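Local coordinates for extracellular solute-binding protein family 1 (Arthrobacter chlorophenolicus, PDB 4R2F), which probably captures glucose disaccharides such as laminaribiose outside the cell and delivers them to an ABC-type sugar transporter, at residues Ile59-Phe63 / Glu327-Tyr332; Asn390-Leu394 / Leu425-Lys430; Ala399-Phe403 / Ala417-Phe421. All blocks are in the same frame, centred on the assembly; numbering follows the deposited sequence.

Contact 1. Residues Ile59-Phe63 / Glu327-Tyr332; sequences IAEGF and EFVVYY
Phe63 lays one face of its ring over the backbone of Phe328, whose CA stands 3.9 Å from the centroid of the Phe63 ring, and with Phe328 and Tyr331 it forms an aromatic cluster. The cluster joins two parts of one lobe of the solute-binding-protein fold: the turn that follows helix 50-61, the crossover helix of a beta-alpha-beta unit between strands 40-44 and 70-74, and helix 322-335, which follows strand 306-316 of the same sheet. The Phe328 ring is turned nearly perpendicular to that of Phe63, its edge toward the Phe63 face, a T-shaped pair with planes at 85°. Its CD1 comes 3.7 Å from Phe63 CG. Farther out along the same ring, CZ of Phe328 touches Ala60 CB at 3.9 Å.

Phe63 reaches this position because its CG is anti to the backbone N (chi1 173°), which carries the ring over the backbone of Phe328. Phe63 CA also sits over a face of the Tyr331 ring in a CH-pi contact, so this one residue grips two aromatic neighbours by different means. One residue along the helix, Tyr332 takes the methyl CG2 of Ile59 against CD1 at 3.7 Å, the two side chains crossing at about a right angle. Beyond the two segments, Phe42 meets the rings of both Phe328 and Tyr332, while Glu327 turns its carboxylate to Lys122 in a salt bridge.

Within this apolar contact the carbonyl of the buried Ile59 is satisfied twice. Ile59 O accepts the N-H of Gly62 and also a short bond from the phenol of Tyr331, whose OH lies 2.5 Å away, tilted 16° from the carbonyl plane.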
ATOM      1  N   ILE A  59      18.912  -2.153  12.361  1.00 38.27           N
ATOM      2  CA  ILE A  59      18.931  -0.690  12.392  1.00 31.38           C
ATOM      3  C   ILE A  59      18.368  -0.158  13.712  1.00 31.47           C
ATOM      4  O   ILE A  59      19.016   0.620  14.413  1.00 37.22           O
ATOM      5  CB  ILE A  59      18.195  -0.101  11.184  1.00 36.70           C
ATOM      6  CG1 ILE A  59      18.996  -0.384   9.924  1.00 39.88           C
ATOM      7  CG2 ILE A  59      18.006   1.408  11.325  1.00 40.53           C
ATOM      8  CD1 ILE A  59      18.262  -0.045   8.648  1.00 40.29           C
ATOM      9  N   ALA A  60      17.180  -0.619  14.071  1.00 34.36           N
ATOM     10  CA  ALA A  60      16.494  -0.132  15.267  1.00 36.53           C
ATOM     11  C   ALA A  60      17.280  -0.434  16.542  1.00 33.70           C
ATOM     12  O   ALA A  60      17.407   0.411  17.416  1.00 38.23           O
ATOM     13  CB  ALA A  60      15.094  -0.752  15.355  1.00 38.80           C
ATOM     14  N   GLU A  61      17.811  -1.644  16.636  1.00 40.21           N
ATOM     15  CA  GLU A  61      18.499  -2.071  17.836  1.00 41.46           C
ATOM     16  C   GLU A  61      19.877  -1.430  17.939  1.00 42.85           C
ATOM     17  O   GLU A  61      20.489  -1.454  19.000  1.00 47.73           O
ATOM     18  CB  GLU A  61      18.491  -3.604  17.944  1.00 48.45           C
ATOM     19  CG  GLU A  61      17.039  -4.080  18.085  1.00 71.05           C
ATOM     20  CD  GLU A  61      16.835  -5.553  18.414  1.00 71.59           C
ATOM     21  OE1 GLU A  61      15.731  -5.878  18.923  1.00 69.30           O
ATOM     22  OE2 GLU A  61      17.733  -6.384  18.152  1.00 53.77           O
ATOM     23  N   GLY A  62      20.309  -0.773  16.864  1.00 35.58           N
ATOM     24  CA  GLY A  62      21.527   0.038  16.867  1.00 50.82           C
ATOM     25  C   GLY A  62      21.383   1.408  17.498  1.00 51.42           C
ATOM     26  O   GLY A  62      22.375   2.065  17.789  1.00 47.09           O
ATOM     27  N   PHE A  63      20.149   1.846  17.715  1.00 43.74           N
ATOM     28  CA  PHE A  63      19.885   3.142  18.330  1.00 34.53           C
ATOM     29  C   PHE A  63      20.421   3.204  19.754  1.00 50.21           C
ATOM     30  O   PHE A  63      20.234   2.274  20.535  1.00 40.12           O
ATOM     31  CB  PHE A  63      18.384   3.407  18.368  1.00 40.28           C
ATOM     32  CG  PHE A  63      17.994   4.630  19.137  1.00 31.72           C
ATOM     33  CD1 PHE A  63      18.301   5.893  18.656  1.00 41.21           C
ATOM     34  CD2 PHE A  63      17.302   4.524  20.343  1.00 43.23           C
ATOM     35  CE1 PHE A  63      17.931   7.025  19.369  1.00 37.84           C
ATOM     36  CE2 PHE A  63      16.928   5.651  21.056  1.00 32.00           C
ATOM     37  CZ  PHE A  63      17.244   6.902  20.572  1.00 41.69           C
ATOM     38  N   GLU A 327      14.423  11.326  19.076  1.00 36.96           N
ATOM     39  CA  GLU A 327      15.766  10.919  18.683  1.00 33.90           C
ATOM     40  C   GLU A 327      15.755   9.630  17.880  1.00 35.06           C
ATOM     41  O   GLU A 327      16.467   9.525  16.877  1.00 33.29           O
ATOM     42  CB  GLU A 327      16.677  10.750  19.906  1.00 40.66           C
ATOM     43  CG  GLU A 327      17.120  12.060  20.561  1.00 62.95           C
ATOM     44  CD  GLU A 327      17.845  13.025  19.619  1.00 77.48           C
ATOM     45  OE1 GLU A 327      18.781  12.613  18.897  1.00 52.76           O
ATOM     46  OE2 GLU A 327      17.490  14.220  19.624  1.00 71.04           O
ATOM     47  N   PHE A 328      14.947   8.655  18.308  1.00 30.25           N
ATOM     48  CA  PHE A 328      14.875   7.397  17.599  1.00 35.52           C
ATOM     49  C   PHE A 328      14.422   7.660  16.183  1.00 37.81           C
ATOM     50  O   PHE A 328      15.012   7.124  15.247  1.00 31.48           O
ATOM     51  CB  PHE A 328      13.916   6.369  18.227  1.00 35.32           C
ATOM     52  CG  PHE A 328      13.788   5.109  17.392  1.00 34.42           C
ATOM     53  CD1 PHE A 328      14.760   4.125  17.437  1.00 38.71           C
ATOM     54  CD2 PHE A 328      12.732   4.945  16.507  1.00 31.94           C
ATOM     55  CE1 PHE A 328      14.678   3.000  16.646  1.00 42.34           C
ATOM     56  CE2 PHE A 328      12.635   3.823  15.708  1.00 30.15           C
ATOM     57  CZ  PHE A 328      13.620   2.844  15.772  1.00 31.11           C
ATOM     58  N   VAL A 329      13.358   8.451  16.029  1.00 31.57           N
ATOM     59  CA  VAL A 329      12.779   8.657  14.694  1.00 28.93           C
ATOM     60  C   VAL A 329      13.789   9.347  13.782  1.00 37.33           C
ATOM     61  O   VAL A 329      13.901   8.994  12.629  1.00 28.21           O
ATOM     62  CB  VAL A 329      11.432   9.415  14.719  1.00 31.70           C
ATOM     63  CG1 VAL A 329      10.998   9.827  13.305  1.00 34.56           C
ATOM     64  CG2 VAL A 329      10.333   8.585  15.381  1.00 38.97           C
ATOM     65  N   VAL A 330      14.540  10.309  14.310  1.00 32.17           N
ATOM     66  CA  VAL A 330      15.531  11.017  13.493  1.00 38.75           C
ATOM     67  C   VAL A 330      16.661  10.057  13.091  1.00 30.82           C
ATOM     68  O   VAL A 330      17.119  10.024  11.923  1.00 32.14           O
ATOM     69  CB  VAL A 330      16.060  12.248  14.256  1.00 31.23           C
ATOM     70  CG1 VAL A 330      17.209  12.918  13.538  1.00 39.30           C
ATOM     71  CG2 VAL A 330      14.927  13.237  14.473  1.00 39.50           C
ATOM     72  N   TYR A 331      17.102   9.269  14.054  1.00 30.70           N
ATOM     73  CA  TYR A 331      18.097   8.231  13.796  1.00 31.51           C
ATOM     74  C   TYR A 331      17.611   7.273  12.707  1.00 34.69           C
ATOM     75  O   TYR A 331      18.333   6.964  11.746  1.00 35.63           O
ATOM     76  CB  TYR A 331      18.411   7.484  15.111  1.00 38.33           C
ATOM     77  CG  TYR A 331      19.089   6.149  14.907  1.00 30.56           C
ATOM     78  CD1 TYR A 331      20.482   6.045  14.763  1.00 34.88           C
ATOM     79  CD2 TYR A 331      18.335   4.990  14.836  1.00 38.75           C
ATOM     80  CE1 TYR A 331      21.087   4.805  14.566  1.00 37.78           C
ATOM     81  CE2 TYR A 331      18.923   3.758  14.647  1.00 41.72           C
ATOM     82  CZ  TYR A 331      20.293   3.662  14.507  1.00 42.18           C
ATOM     83  OH  TYR A 331      20.812   2.402  14.323  1.00 34.80           O
ATOM     84  N   TYR A 332      16.372   6.802  12.843  1.00 29.73           N
ATOM     85  CA  TYR A 332      15.866   5.766  11.930  1.00 28.53           C
ATOM     86  C   TYR A 332      15.736   6.335  10.520  1.00 29.18           C
ATOM     87  O   TYR A 332      16.188   5.721   9.570  1.00 34.14           O
ATOM     88  CB  TYR A 332      14.549   5.205  12.429  1.00 29.30           C
ATOM     89  CG  TYR A 332      14.099   3.878  11.821  1.00 34.79           C
ATOM     90  CD1 TYR A 332      14.692   2.674  12.206  1.00 39.04           C
ATOM     91  CD2 TYR A 332      13.035   3.825  10.917  1.00 32.08           C
ATOM     92  CE1 TYR A 332      14.273   1.457  11.668  1.00 39.46           C
ATOM     93  CE2 TYR A 332      12.592   2.618  10.378  1.00 30.56           C
ATOM     94  CZ  TYR A 332      13.215   1.425  10.753  1.00 34.56           C
ATOM     95  OH  TYR A 332      12.794   0.212  10.265  1.00 35.62           O
TER

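Contact 2. Residues Asn390-Leu394 / Leu425-Lys430; sequences NLAAL and LKSVLK
In this solute-binding-protein fold the C-terminal tail is fastened to helix 389-396 by two hydrogen bonds from the side-chain amide of Asn390, which engages both backbone polar atoms of Lys430. It is a familiar principle that an asparagine amide can stand in for a peptide group, offering one acceptor and one donor to a segment that has left its helix. Asn390 holds CG anti to its own carbonyl carbon (chi1 -83°), which turns the amide toward the tail. Here Asn390 OD1 accepts from Lys430 N at 3.1 Å, with an N-H...O angle of 160°. Its ND2 donates to Lys430 O at 3.1 Å along an almost straight line of 173°, and that oxygen lies practically in the amide plane. Two bonds from one amide fix its rotation and tell OD1 from ND2.

Beside the polar pair, Leu429 presses its branched end into the helix. CG of Leu429 lies 3.7 Å from Asn390 CG, and its CD1 reaches Ala393 CB. The side chain of Leu429 therefore spans one turn of helix, with Val428 CG2 beside its CD1; CG2 only just approaches Ala393 CB. The amino group of Lys430 plays no part here: it forms a salt bridge with Glu109, although the residue is poorly ordered. One turn deeper, where helix 414-428 is still regular, Leu425 CD2 meets Leu394 CD1 at 3.8 Å.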
ATOM      1  N   ASN A 390     -11.026   9.159   8.692  1.00 33.25           N
ATOM      2  CA  ASN A 390     -11.949   8.277   7.985  1.00 37.80           C
ATOM      3  C   ASN A 390     -11.238   7.319   7.034  1.00 50.78           C
ATOM      4  O   ASN A 390     -11.742   6.239   6.760  1.00 35.38           O
ATOM      5  CB  ASN A 390     -12.984   9.067   7.217  1.00 39.48           C
ATOM      6  CG  ASN A 390     -14.149   9.516   8.093  1.00 38.31           C
ATOM      7  OD1 ASN A 390     -14.387   9.010   9.213  1.00 40.40           O
ATOM      8  ND2 ASN A 390     -14.887  10.460   7.573  1.00 41.16           N
ATOM      9  N   LEU A 391     -10.078   7.715   6.526  1.00 30.43           N
ATOM     10  CA  LEU A 391      -9.304   6.834   5.653  1.00 33.24           C
ATOM     11  C   LEU A 391      -8.772   5.656   6.436  1.00 29.57           C
ATOM     12  O   LEU A 391      -8.675   4.548   5.900  1.00 37.63           O
ATOM     13  CB  LEU A 391      -8.180   7.576   4.972  1.00 32.74           C
ATOM     14  CG  LEU A 391      -8.633   8.678   4.030  1.00 32.35           C
ATOM     15  CD1 LEU A 391      -7.413   9.335   3.393  1.00 35.51           C
ATOM     16  CD2 LEU A 391      -9.547   8.133   2.961  1.00 39.11           C
ATOM     17  N   ALA A 392      -8.463   5.886   7.707  1.00 29.50           N
ATOM     18  CA  ALA A 392      -8.033   4.820   8.584  1.00 29.86           C
ATOM     19  C   ALA A 392      -9.121   3.737   8.702  1.00 42.90           C
ATOM     20  O   ALA A 392      -8.825   2.533   8.634  1.00 40.57           O
ATOM     21  CB  ALA A 392      -7.669   5.360   9.947  1.00 35.52           C
ATOM     22  N   ALA A 393     -10.370   4.158   8.874  1.00 41.45           N
ATOM     23  CA  ALA A 393     -11.502   3.203   9.028  1.00 43.51           C
ATOM     24  C   ALA A 393     -11.815   2.485   7.715  1.00 34.36           C
ATOM     25  O   ALA A 393     -12.058   1.278   7.676  1.00 34.09           O
ATOM     26  CB  ALA A 393     -12.729   3.920   9.539  1.00 39.91           C
ATOM     27  N   LEU A 394     -11.740   3.230   6.622  1.00 33.84           N
ATOM     28  CA  LEU A 394     -11.874   2.636   5.322  1.00 32.08           C
ATOM     29  C   LEU A 394     -10.834   1.552   5.097  1.00 37.72           C
ATOM     30  O   LEU A 394     -11.173   0.430   4.767  1.00 29.92           O
ATOM     31  CB  LEU A 394     -11.796   3.701   4.242  1.00 30.59           C
ATOM     32  CG  LEU A 394     -11.561   3.228   2.819  1.00 28.82           C
ATOM     33  CD1 LEU A 394     -12.717   2.373   2.350  1.00 33.10           C
ATOM     34  CD2 LEU A 394     -11.374   4.421   1.885  1.00 35.88           C
ATOM     35  N   LEU A 425     -19.571   1.332   5.568  1.00 39.11           N
ATOM     36  CA  LEU A 425     -18.760   2.523   5.770  1.00 44.10           C
ATOM     37  C   LEU A 425     -19.522   3.577   6.576  1.00 43.63           C
ATOM     38  O   LEU A 425     -18.933   4.201   7.430  1.00 46.39           O
ATOM     39  CB  LEU A 425     -18.318   3.104   4.425  1.00 37.00           C
ATOM     40  CG  LEU A 425     -17.265   2.289   3.656  1.00 31.63           C
ATOM     41  CD1 LEU A 425     -17.059   2.884   2.265  1.00 37.28           C
ATOM     42  CD2 LEU A 425     -15.949   2.227   4.435  1.00 41.00           C
ATOM     43  N   LYS A 426     -20.824   3.749   6.337  1.00 42.24           N
ATOM     44  CA  LYS A 426     -21.616   4.710   7.125  1.00 36.17           C
ATOM     45  C   LYS A 426     -21.715   4.320   8.578  1.00 39.64           C
ATOM     46  O   LYS A 426     -21.755   5.192   9.430  1.00 49.57           O
ATOM     47  CB  LYS A 426     -22.991   4.968   6.504  1.00 44.25           C
ATOM     48  CG  LYS A 426     -22.853   5.846   5.277  1.00 38.41           C
ATOM     49  CD  LYS A 426     -24.076   5.915   4.390  1.00 38.67           C
ATOM     50  CE  LYS A 426     -23.703   6.673   3.129  1.00 55.80           C
ATOM     51  NZ  LYS A 426     -24.726   6.548   2.066  1.00 55.08           N
ATOM     52  N   SER A 427     -21.677   3.025   8.876  1.00 35.34           N
ATOM     53  CA  SER A 427     -21.710   2.585  10.241  0.50 29.41           C
ATOM     54  C   SER A 427     -20.475   2.998  11.016  1.00 38.50           C
ATOM     55  O   SER A 427     -20.540   3.085  12.234  1.00 54.11           O
ATOM     56  CB  SER A 427     -21.850   1.080  10.305  0.50 30.33           C
ATOM     57  OG  SER A 427     -22.902   0.679   9.466  0.50 53.61           O
ATOM     58  N   VAL A 428     -19.340   3.222  10.339  1.00 44.99           N
ATOM     59  CA  VAL A 428     -18.050   3.429  11.054  1.00 43.55           C
ATOM     60  C   VAL A 428     -17.371   4.783  10.814  1.00 37.02           C
ATOM     61  O   VAL A 428     -16.750   5.345  11.706  1.00 52.47           O
ATOM     62  CB  VAL A 428     -17.025   2.286  10.774  1.00 51.38           C
ATOM     63  CG1 VAL A 428     -17.516   0.960  11.348  1.00 58.67           C
ATOM     64  CG2 VAL A 428     -16.745   2.150   9.288  1.00 50.70           C
ATOM     65  N   LEU A 429     -17.499   5.308   9.607  1.00 40.84           N
ATOM     66  CA  LEU A 429     -17.011   6.638   9.308  1.00 49.02           C
ATOM     67  C   LEU A 429     -17.836   7.677  10.067  1.00 60.63           C
ATOM     68  O   LEU A 429     -19.013   7.464  10.345  1.00 66.53           O
ATOM     69  CB  LEU A 429     -17.036   6.904   7.789  1.00 42.05           C
ATOM     70  CG  LEU A 429     -15.784   6.424   7.026  1.00 69.76           C
ATOM     71  CD1 LEU A 429     -15.474   4.954   7.280  1.00 70.43           C
ATOM     72  CD2 LEU A 429     -15.898   6.693   5.530  1.00 46.36           C
ATOM     73  N   LYS A 430     -17.192   8.775  10.438  1.00 65.74           N
ATOM     74  CA  LYS A 430     -17.870   9.890  11.094  1.00 88.51           C
ATOM     75  C   LYS A 430     -18.257  10.835   9.989  1.00 65.88           C
ATOM     76  O   LYS A 430     -17.388  11.301   9.255  1.00 63.37           O
ATOM     77  CB  LYS A 430     -16.950  10.601  12.086  1.00 57.92           C
ATOM     78  CG  LYS A 430     -16.835   9.913  13.436  1.00 98.22           C
ATOM     79  CD  LYS A 430     -16.048   8.613  13.346  1.00 91.78           C
ATOM     80  CE  LYS A 430     -15.398   8.260  14.673  1.00125.42           C
ATOM     81  NZ  LYS A 430     -14.458   9.323  15.135  1.00112.02           N
TER

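Contact 3. Residues Ala399-Phe403 / Ala417-Phe421; sequences ALNQF and ALTAF
Phe403 and Phe421 lie one upon the other as flat plates between two helices, and most of the shape of the contact follows from them. Their planes are only 7° apart and their centroids 4.5 Å apart, an offset stack in which CD2 of Phe421 sits above the centre of the Phe403 ring while CD2 of Phe403 falls nearer the rim of the other. With CG anti to the backbone N in both residues (chi1 173° for Phe403), each ring is carried off its own helix toward the other, and the two faces meet.

Phe421 fills the hollow beside Ala399 and Leu400. Ala399, having only a methyl, lets the ring come close to the backbone: CD1 of Phe421 is 3.6 Å from Ala399 O, and CE1 is 3.7 Å from Leu400 CA. The Leu400 side chain runs alongside the ring, its CD1 touching CZ of Phe421. The interlocking lies between two successive helices, 398-408 and 414-428, that run antiparallel as a helical hairpin; the axes of segments 399-403 and 417-421 approach to 9.6 Å, at 166°.

Phe403 is the opposing bump, and its hollow lies between Ala417 and Leu418. Ala417 CB rests against CE1 of Phe403 at 3.9 Å, and Leu418 bends its CD2 round to CZ at 3.7 Å. Met209 and Met213 of helix 204-215, with Val238 of helix 232-246, also touch Phe403, so this plate is buried in the lobe. Replacing Phe403 by an alanine would probably leave the face of Phe421 without its partner ring and open a gap beside Ala417 and Leu418. Close by, Leu400 brings its side chain to about 6 Å from a bound beta-D-glucopyranose.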
ATOM      1  N   ALA A 399     -15.613  -3.449   6.338  1.00 32.06           N
ATOM      2  CA  ALA A 399     -16.406  -3.219   5.130  1.00 32.85           C
ATOM      3  C   ALA A 399     -15.652  -3.432   3.815  1.00 33.46           C
ATOM      4  O   ALA A 399     -16.202  -3.993   2.865  1.00 35.71           O
ATOM      5  CB  ALA A 399     -17.031  -1.829   5.144  1.00 39.48           C
ATOM      6  N   LEU A 400     -14.420  -2.922   3.729  1.00 29.84           N
ATOM      7  CA  LEU A 400     -13.640  -3.071   2.521  1.00 30.23           C
ATOM      8  C   LEU A 400     -13.247  -4.550   2.351  1.00 25.05           C
ATOM      9  O   LEU A 400     -13.328  -5.073   1.249  1.00 27.82           O
ATOM     10  CB  LEU A 400     -12.383  -2.179   2.562  1.00 29.50           C
ATOM     11  CG  LEU A 400     -11.469  -2.196   1.336  1.00 37.35           C
ATOM     12  CD1 LEU A 400     -12.251  -2.056   0.042  1.00 35.63           C
ATOM     13  CD2 LEU A 400     -10.403  -1.102   1.445  1.00 33.62           C
ATOM     14  N   ASN A 401     -12.845  -5.203   3.445  1.00 26.94           N
ATOM     15  CA  ASN A 401     -12.457  -6.619   3.379  1.00 34.45           C
ATOM     16  C   ASN A 401     -13.562  -7.457   2.781  1.00 41.45           C
ATOM     17  O   ASN A 401     -13.340  -8.215   1.829  1.00 41.78           O
ATOM     18  CB  ASN A 401     -12.077  -7.169   4.751  1.00 36.56           C
ATOM     19  CG  ASN A 401     -10.730  -6.643   5.243  1.00 46.94           C
ATOM     20  OD1 ASN A 401     -10.581  -6.268   6.394  1.00 68.77           O
ATOM     21  ND2 ASN A 401      -9.749  -6.638   4.374  1.00 38.60           N
ATOM     22  N   GLN A 402     -14.761  -7.272   3.320  1.00 33.12           N
ATOM     23  CA  GLN A 402     -15.956  -8.075   2.954  1.00 28.49           C
ATOM     24  C   GLN A 402     -16.432  -7.760   1.549  1.00 29.14           C
ATOM     25  O   GLN A 402     -16.773  -8.652   0.771  1.00 37.89           O
ATOM     26  CB  GLN A 402     -17.054  -7.887   4.045  1.00 38.48           C
ATOM     27  CG  GLN A 402     -16.544  -8.406   5.396  1.00 38.24           C
ATOM     28  CD  GLN A 402     -17.489  -8.263   6.593  1.00 84.00           C
ATOM     29  OE1 GLN A 402     -17.277  -8.882   7.650  1.00 47.27           O
ATOM     30  NE2 GLN A 402     -18.511  -7.446   6.444  1.00 38.68           N
ATOM     31  N   PHE A 403     -16.382  -6.486   1.181  1.00 31.21           N
ATOM     32  CA  PHE A 403     -16.659  -6.085  -0.195  1.00 31.84           C
ATOM     33  C   PHE A 403     -15.763  -6.835  -1.172  1.00 29.40           C
ATOM     34  O   PHE A 403     -16.228  -7.409  -2.165  1.00 33.59           O
ATOM     35  CB  PHE A 403     -16.477  -4.579  -0.311  1.00 30.40           C
ATOM     36  CG  PHE A 403     -16.577  -4.046  -1.691  1.00 33.68           C
ATOM     37  CD1 PHE A 403     -17.763  -4.115  -2.405  1.00 31.60           C
ATOM     38  CD2 PHE A 403     -15.489  -3.435  -2.283  1.00 45.34           C
ATOM     39  CE1 PHE A 403     -17.848  -3.606  -3.680  1.00 35.70           C
ATOM     40  CE2 PHE A 403     -15.581  -2.909  -3.546  1.00 37.57           C
ATOM     41  CZ  PHE A 403     -16.762  -3.001  -4.254  1.00 38.58           C
ATOM     42  N   ALA A 417     -23.347  -5.209  -4.003  1.00 34.78           N
ATOM     43  CA  ALA A 417     -22.070  -5.255  -3.285  1.00 30.24           C
ATOM     44  C   ALA A 417     -21.672  -3.836  -2.811  1.00 24.16           C
ATOM     45  O   ALA A 417     -21.331  -3.637  -1.656  1.00 35.00           O
ATOM     46  CB  ALA A 417     -21.008  -5.853  -4.176  1.00 34.68           C
ATOM     47  N   LEU A 418     -21.775  -2.879  -3.723  1.00 35.74           N
ATOM     48  CA  LEU A 418     -21.472  -1.479  -3.428  1.00 36.20           C
ATOM     49  C   LEU A 418     -22.398  -0.871  -2.379  1.00 44.86           C
ATOM     50  O   LEU A 418     -21.956  -0.081  -1.541  1.00 35.39           O
ATOM     51  CB  LEU A 418     -21.515  -0.673  -4.721  1.00 33.17           C
ATOM     52  CG  LEU A 418     -20.308  -0.848  -5.648  1.00 32.94           C
ATOM     53  CD1 LEU A 418     -20.556  -0.319  -7.051  1.00 39.19           C
ATOM     54  CD2 LEU A 418     -19.069  -0.177  -5.045  1.00 40.44           C
ATOM     55  N   THR A 419     -23.679  -1.252  -2.403  1.00 38.98           N
ATOM     56  CA  THR A 419     -24.642  -0.768  -1.422  1.00 46.93           C
ATOM     57  C   THR A 419     -24.279  -1.303  -0.061  1.00 31.56           C
ATOM     58  O   THR A 419     -24.300  -0.560   0.923  1.00 41.43           O
ATOM     59  CB  THR A 419     -26.092  -1.152  -1.807  1.00 43.81           C
ATOM     60  OG1 THR A 419     -26.363  -0.593  -3.092  1.00 36.29           O
ATOM     61  CG2 THR A 419     -27.098  -0.622  -0.817  1.00 49.42           C
ATOM     62  N   ALA A 420     -23.920  -2.585   0.010  1.00 34.90           N
ATOM     63  CA  ALA A 420     -23.477  -3.171   1.291  1.00 30.15           C
ATOM     64  C   ALA A 420     -22.192  -2.465   1.780  1.00 36.11           C
ATOM     65  O   ALA A 420     -22.012  -2.233   2.971  1.00 31.69           O
ATOM     66  CB  ALA A 420     -23.243  -4.674   1.153  1.00 39.26           C
ATOM     67  N   PHE A 421     -21.315  -2.134   0.835  1.00 39.30           N
ATOM     68  CA  PHE A 421     -20.065  -1.427   1.139  1.00 41.35           C
ATOM     69  C   PHE A 421     -20.385  -0.028   1.721  1.00 33.40           C
ATOM     70  O   PHE A 421     -19.936   0.318   2.818  1.00 38.70           O
ATOM     71  CB  PHE A 421     -19.218  -1.364  -0.150  1.00 36.31           C
ATOM     72  CG  PHE A 421     -17.834  -0.782   0.028  1.00 29.90           C
ATOM     73  CD1 PHE A 421     -17.136  -0.925   1.219  1.00 33.18           C
ATOM     74  CD2 PHE A 421     -17.248  -0.096  -1.009  1.00 38.32           C
ATOM     75  CE1 PHE A 421     -15.884  -0.388   1.371  1.00 41.68           C
ATOM     76  CE2 PHE A 421     -15.987   0.447  -0.865  1.00 46.79           C
ATOM     77  CZ  PHE A 421     -15.312   0.298   0.331  1.00 28.09           C
TER

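Contacts 2 and 3 are neighbours with centres about 12 Å apart. Both use helix 414-428, and the loop closed by contact 2 encloses contact 3; they touch where Leu394 CD1 meets Phe421 CZ at 3.9 Å. Contact 1 shares no element with them and lies across the chain's centre from contact 3, about 40 Å between centres. Contacts 1 and 3 are buried and aromatic, yet differ in how rings meet: edge to face beside a phenol bond in the first, flat stacking without any hydrogen bond in the third. Contact 2, partly exposed at the chain's end, relies instead on polar amide-to-backbone bonds over a thin layer of aliphatic carbons.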